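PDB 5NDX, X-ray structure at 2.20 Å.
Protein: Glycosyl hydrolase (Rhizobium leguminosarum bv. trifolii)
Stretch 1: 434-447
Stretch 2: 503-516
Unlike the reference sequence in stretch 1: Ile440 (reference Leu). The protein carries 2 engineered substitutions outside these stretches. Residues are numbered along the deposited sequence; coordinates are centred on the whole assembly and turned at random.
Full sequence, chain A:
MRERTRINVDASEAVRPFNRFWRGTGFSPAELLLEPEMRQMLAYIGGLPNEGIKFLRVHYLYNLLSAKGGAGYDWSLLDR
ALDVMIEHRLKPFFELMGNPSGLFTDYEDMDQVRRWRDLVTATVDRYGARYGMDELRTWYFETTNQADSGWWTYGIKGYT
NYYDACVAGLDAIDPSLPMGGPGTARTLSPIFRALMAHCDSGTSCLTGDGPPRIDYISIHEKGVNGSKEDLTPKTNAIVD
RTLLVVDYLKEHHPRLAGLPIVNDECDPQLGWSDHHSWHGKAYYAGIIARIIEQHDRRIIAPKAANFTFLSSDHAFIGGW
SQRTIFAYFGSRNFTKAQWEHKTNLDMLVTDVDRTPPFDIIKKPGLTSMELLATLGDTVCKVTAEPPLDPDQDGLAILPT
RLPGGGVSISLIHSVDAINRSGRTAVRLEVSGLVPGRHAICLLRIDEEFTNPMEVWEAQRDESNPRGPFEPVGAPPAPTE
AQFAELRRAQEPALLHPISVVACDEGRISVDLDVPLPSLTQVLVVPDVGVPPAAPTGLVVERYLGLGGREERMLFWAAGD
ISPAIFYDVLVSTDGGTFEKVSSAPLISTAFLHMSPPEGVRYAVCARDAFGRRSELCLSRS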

# COMPACT_ATOMS: atom_id res chain seq x y z
N VAL A 434 -23.78 20.16 -3.43
CA VAL A 434 -24.00 21.54 -3.86
C VAL A 434 -24.56 21.54 -5.27
O VAL A 434 -23.94 20.96 -6.17
N PRO A 435 -25.71 22.19 -5.49
CA PRO A 435 -26.25 22.12 -6.85
C PRO A 435 -25.33 22.63 -7.96
O PRO A 435 -24.47 23.45 -7.70
N GLY A 436 -25.50 22.08 -9.16
CA GLY A 436 -24.51 22.17 -10.24
C GLY A 436 -24.24 20.77 -10.75
O GLY A 436 -24.66 19.80 -10.12
N ARG A 437 -23.59 20.69 -11.90
CA ARG A 437 -23.27 19.44 -12.57
C ARG A 437 -22.29 18.63 -11.72
O ARG A 437 -21.30 19.16 -11.18
N HIS A 438 -22.50 17.34 -11.73
CA HIS A 438 -21.56 16.39 -11.14
C HIS A 438 -21.34 15.27 -12.10
O HIS A 438 -22.24 14.90 -12.89
N ALA A 439 -20.18 14.66 -11.98
CA ALA A 439 -19.83 13.45 -12.72
C ALA A 439 -19.77 12.27 -11.75
O ALA A 439 -19.28 12.40 -10.60
N ILE A 440 -20.32 11.15 -12.19
CA ILE A 440 -20.34 9.90 -11.42
C ILE A 440 -19.37 8.93 -12.10
O ILE A 440 -19.58 8.60 -13.26
N CYS A 441 -18.32 8.51 -11.37
CA CYS A 441 -17.32 7.56 -11.82
C CYS A 441 -17.45 6.32 -10.95
O CYS A 441 -17.44 6.45 -9.73
N LEU A 442 -17.61 5.16 -11.59
CA LEU A 442 -17.76 3.90 -10.90
C LEU A 442 -16.59 2.99 -11.26
O LEU A 442 -16.46 2.60 -12.40
N LEU A 443 -15.74 2.70 -10.29
CA LEU A 443 -14.61 1.80 -10.48
C LEU A 443 -14.91 0.46 -9.77
O LEU A 443 -15.49 0.46 -8.68
N ARG A 444 -14.49 -0.65 -10.37
CA ARG A 444 -14.82 -1.98 -9.90
C ARG A 444 -13.67 -2.93 -10.03
O ARG A 444 -13.00 -3.00 -11.09
N ILE A 445 -13.45 -3.66 -8.94
CA ILE A 445 -12.61 -4.83 -8.91
C ILE A 445 -13.52 -6.03 -8.59
O ILE A 445 -14.05 -6.13 -7.50
N ASP A 446 -13.66 -6.93 -9.55
CA ASP A 446 -14.41 -8.16 -9.36
C ASP A 446 -13.91 -9.11 -10.44
O ASP A 446 -12.93 -8.84 -11.15
N GLU A 447 -14.62 -10.20 -10.58
CA GLU A 447 -14.28 -11.22 -11.54
C GLU A 447 -14.32 -10.78 -13.01
O GLU A 447 -13.61 -11.36 -13.85
N CYS A 503 -27.44 18.02 -11.57
CA CYS A 503 -28.17 17.82 -10.28
C CYS A 503 -28.40 19.16 -9.52
O CYS A 503 -27.73 19.49 -8.51
N ASP A 504 -29.30 19.91 -10.13
CA ASP A 504 -30.14 20.96 -9.52
C ASP A 504 -30.68 20.73 -8.08
O ASP A 504 -30.80 21.68 -7.32
N GLU A 505 -31.01 19.49 -7.71
CA GLU A 505 -31.52 19.16 -6.37
C GLU A 505 -30.39 18.70 -5.41
O GLU A 505 -30.65 18.37 -4.25
N GLY A 506 -29.15 18.68 -5.87
CA GLY A 506 -28.06 18.11 -5.11
C GLY A 506 -28.15 16.60 -4.78
O GLY A 506 -27.61 16.17 -3.78
N ARG A 507 -28.84 15.83 -5.62
CA ARG A 507 -28.99 14.36 -5.45
C ARG A 507 -28.48 13.65 -6.67
O ARG A 507 -28.67 14.13 -7.78
N ILE A 508 -27.86 12.50 -6.49
CA ILE A 508 -27.67 11.58 -7.62
C ILE A 508 -28.09 10.19 -7.14
O ILE A 508 -28.22 9.95 -5.95
N SER A 509 -28.31 9.30 -8.07
CA SER A 509 -28.56 7.93 -7.72
C SER A 509 -28.13 7.01 -8.84
O SER A 509 -28.10 7.43 -10.01
N VAL A 510 -27.85 5.76 -8.46
CA VAL A 510 -27.40 4.73 -9.36
C VAL A 510 -27.70 3.33 -8.81
O VAL A 510 -27.72 3.11 -7.59
N ASP A 511 -27.98 2.40 -9.72
CA ASP A 511 -28.15 1.00 -9.38
C ASP A 511 -26.81 0.31 -9.55
O ASP A 511 -26.12 0.55 -10.53
N LEU A 512 -26.45 -0.52 -8.58
CA LEU A 512 -25.25 -1.30 -8.68
C LEU A 512 -25.58 -2.76 -8.46
O LEU A 512 -26.30 -3.12 -7.56
N ASP A 513 -25.01 -3.59 -9.31
CA ASP A 513 -24.95 -5.03 -9.12
C ASP A 513 -23.64 -5.30 -8.41
O ASP A 513 -22.57 -4.90 -8.90
N VAL A 514 -23.70 -5.94 -7.25
CA VAL A 514 -22.57 -5.99 -6.34
C VAL A 514 -22.18 -7.46 -6.09
O VAL A 514 -22.70 -8.08 -5.21
N PRO A 515 -21.23 -7.99 -6.87
CA PRO A 515 -20.79 -9.37 -6.62
C PRO A 515 -20.06 -9.56 -5.31
O PRO A 515 -19.49 -8.62 -4.78
N LEU A 516 -20.15 -10.78 -4.80
CA LEU A 516 -19.35 -11.25 -3.69
C LEU A 516 -18.26 -12.16 -4.29
O LEU A 516 -18.58 -13.19 -4.88

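The two strands run in roughly the same direction, 24° apart, with axes no closer than 9.4 Å. That gap is too wide for backbone pairing along their length, so side chains must fill it. Stretch 1 does this by alternation: His438, Ile440, Leu442, Arg444 and Asp446 point toward the partner, while Ala439, Cys441, Leu443 and Ile445 take no part. Stretch 2 answers with Ile508, Val510, Leu512 and Pro515.

The middle is apolar and built from branched aliphatic side chains. Ile440, an Ile where the reference sequence has Leu, is mt (chi1 m, chi2 t), which extends its CD1 across the gap to 3.8 Å from Ile508 CB. Ile508 is pp; its CD1 also meets Ile440, 3.9 Å from Ile440 CD1. Leu442, also mt, brings CD1 against two bumps of the other strand: it lies 4.2 Å from Val510 CG2 and 4.4 Å from Leu512 CD2. Leu442 CD2 is likewise 4.4 Å from Leu512 CD2. Val510 holds chi1 at p and Leu512 repeats the mt shape.

At the early end, the backbones close in. The type I turn from Cys503 to Gly506 presents a ledge on which Pro435 rests, its CB 3.5 Å from Asp504 O and its CG 4.0 Å from Gly506 N. Gly506 has positive phi, which favours glycine. Beside it, Cys503, poorly ordered and with chi1 p, places SG 3.1 Å from His438 CD2, oblique to the imidazole ring. His438, chi1 m, is held from its own stretch: NE2 donates to Val434 O at 3.0 Å, with a nearly straight angle, which steadies the ring beside the sulfur.

At the far end the apolar filling gives way to a buried arginine. Arg444 takes t, p, p for chi1 to chi3, and the curled chain delivers its guanidinium to the other backbone. NH2 donates to Asp513 O at 2.8 Å, at the edge of the group, and NH1 adds a weak bond to the same Asp513 O at 3.2 Å. Pro515 covers one face, its CD 3.4 Å from Arg444 NH1. Asp446, chi1 p, balances the charge: its OD2 forms a salt bridge with Arg444 NH1 at 2.9 Å and touches Pro515 CG at 3.4 Å. Water 1 extends the network, accepting from Arg444 NH1 at 2.8 Å and donating to Asp513 OD2 at 2.8 Å.

The rule: methyls span the middle, while a braced cation reaches a carbonyl under a proline.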

# COMPACT_ATOMS: atom_id res chain seq x y z
CB VAL A 434 -22.69 22.34 -3.88
CG1 VAL A 434 -22.94 23.76 -4.42
CG2 VAL A 434 -22.06 22.34 -2.49
CB PRO A 435 -27.59 22.87 -6.73
CG PRO A 435 -28.03 22.52 -5.33
CD PRO A 435 -26.74 22.67 -4.54
CB ARG A 437 -22.45 19.63 -13.85
CG ARG A 437 -23.08 20.08 -15.12
CD ARG A 437 -21.96 20.67 -16.00
NE ARG A 437 -21.55 19.84 -17.12
CZ ARG A 437 -20.34 19.84 -17.70
NH1 ARG A 437 -19.33 20.58 -17.26
NH2 ARG A 437 -20.12 19.02 -18.72
CB HIS A 438 -22.14 15.85 -9.85
CG HIS A 438 -22.19 16.85 -8.77
ND1 HIS A 438 -21.23 16.95 -7.78
CD2 HIS A 438 -23.08 17.83 -8.51
CE1 HIS A 438 -21.54 17.93 -6.96
NE2 HIS A 438 -22.64 18.49 -7.39
CB ALA A 439 -18.50 13.63 -13.41
CB ILE A 440 -21.74 9.31 -11.37
CG1 ILE A 440 -22.74 10.34 -10.81
CG2 ILE A 440 -21.76 8.03 -10.51
CD1 ILE A 440 -24.21 9.90 -10.98
CB CYS A 441 -15.87 8.08 -11.69
SG CYS A 441 -15.71 9.78 -12.31
CB LEU A 442 -19.06 3.24 -11.29
CG LEU A 442 -20.30 4.12 -11.18
CD1 LEU A 442 -21.46 3.46 -11.91
CD2 LEU A 442 -20.66 4.43 -9.74
CB LEU A 443 -13.37 2.41 -9.87
CG LEU A 443 -12.93 3.74 -10.45
CD1 LEU A 443 -11.98 4.43 -9.51
CD2 LEU A 443 -12.22 3.45 -11.76
CB ARG A 444 -16.01 -2.53 -10.71
CG ARG A 444 -16.44 -3.99 -10.48
CD ARG A 444 -16.86 -4.28 -9.07
NE ARG A 444 -18.06 -3.59 -8.67
CZ ARG A 444 -19.31 -3.88 -9.09
NH1 ARG A 444 -19.54 -4.84 -9.97
NH2 ARG A 444 -20.33 -3.19 -8.63
CB ILE A 445 -11.48 -4.75 -7.85
CG1 ILE A 445 -10.67 -3.48 -8.04
CG2 ILE A 445 -10.58 -5.98 -7.99
CD1 ILE A 445 -9.74 -3.17 -6.90
CB ASP A 446 -15.93 -7.95 -9.33
CG ASP A 446 -16.52 -7.48 -10.66
OD1 ASP A 446 -15.83 -7.62 -11.71
OD2 ASP A 446 -17.72 -6.98 -10.70
CB GLU A 447 -15.24 -12.38 -11.21
CG GLU A 447 -15.51 -13.43 -12.17
CD GLU A 447 -16.52 -14.45 -11.59
OE1 GLU A 447 -17.70 -14.09 -11.38
OE2 GLU A 447 -16.09 -15.58 -11.33
CB CYS A 503 -27.52 16.74 -9.39
SG CYS A 503 -26.10 17.20 -8.34
CB ASP A 504 -31.33 21.18 -10.46
CG ASP A 504 -31.97 19.86 -10.90
OD1 ASP A 504 -31.25 18.82 -10.96
OD2 ASP A 504 -33.19 19.84 -11.17
CB GLU A 505 -32.57 18.07 -6.53
CG GLU A 505 -33.60 18.00 -5.42
CD GLU A 505 -34.37 16.67 -5.45
OE1 GLU A 505 -34.51 16.01 -4.38
OE2 GLU A 505 -34.82 16.29 -6.56
CB ARG A 507 -30.45 13.95 -5.30
CG ARG A 507 -31.07 14.48 -4.05
CD ARG A 507 -32.35 13.76 -3.65
NE ARG A 507 -32.69 14.20 -2.28
CZ ARG A 507 -32.64 13.46 -1.16
NH1 ARG A 507 -32.96 14.02 0.02
NH2 ARG A 507 -32.30 12.16 -1.18
CB ILE A 508 -26.25 11.55 -8.20
CG1 ILE A 508 -25.22 11.01 -7.21
CG2 ILE A 508 -25.82 12.92 -8.70
CD1 ILE A 508 -25.05 9.49 -7.22
CB SER A 509 -30.04 7.71 -7.35
OG SER A 509 -30.90 7.84 -8.48
CB VAL A 510 -25.89 4.92 -9.68
CG1 VAL A 510 -25.03 4.69 -8.46
CG2 VAL A 510 -25.47 4.03 -10.83
CB ASP A 511 -29.17 0.32 -10.24
CG ASP A 511 -30.64 0.71 -9.86
OD1 ASP A 511 -30.95 0.88 -8.65
OD2 ASP A 511 -31.47 0.83 -10.78
CB LEU A 512 -24.27 -0.85 -7.62
CG LEU A 512 -23.78 0.59 -7.65
CD1 LEU A 512 -23.11 0.93 -6.34
CD2 LEU A 512 -22.79 0.73 -8.79
CB ASP A 513 -24.99 -5.71 -10.49
CG ASP A 513 -24.59 -7.17 -10.40
OD1 ASP A 513 -25.42 -7.95 -9.84
OD2 ASP A 513 -23.42 -7.48 -10.82
CB VAL A 514 -22.92 -5.28 -5.03
CG1 VAL A 514 -21.76 -5.31 -4.08
CG2 VAL A 514 -23.31 -3.84 -5.29
CB PRO A 515 -19.83 -9.67 -7.78
CG PRO A 515 -20.08 -8.60 -8.80
CD PRO A 515 -20.57 -7.39 -8.04
CB LEU A 516 -20.20 -12.03 -2.70
CG LEU A 516 -19.46 -12.71 -1.55
CD1 LEU A 516 -18.90 -11.64 -0.67
CD2 LEU A 516 -20.43 -13.62 -0.76
O HOH W 1 -21.44 -5.83 -11.80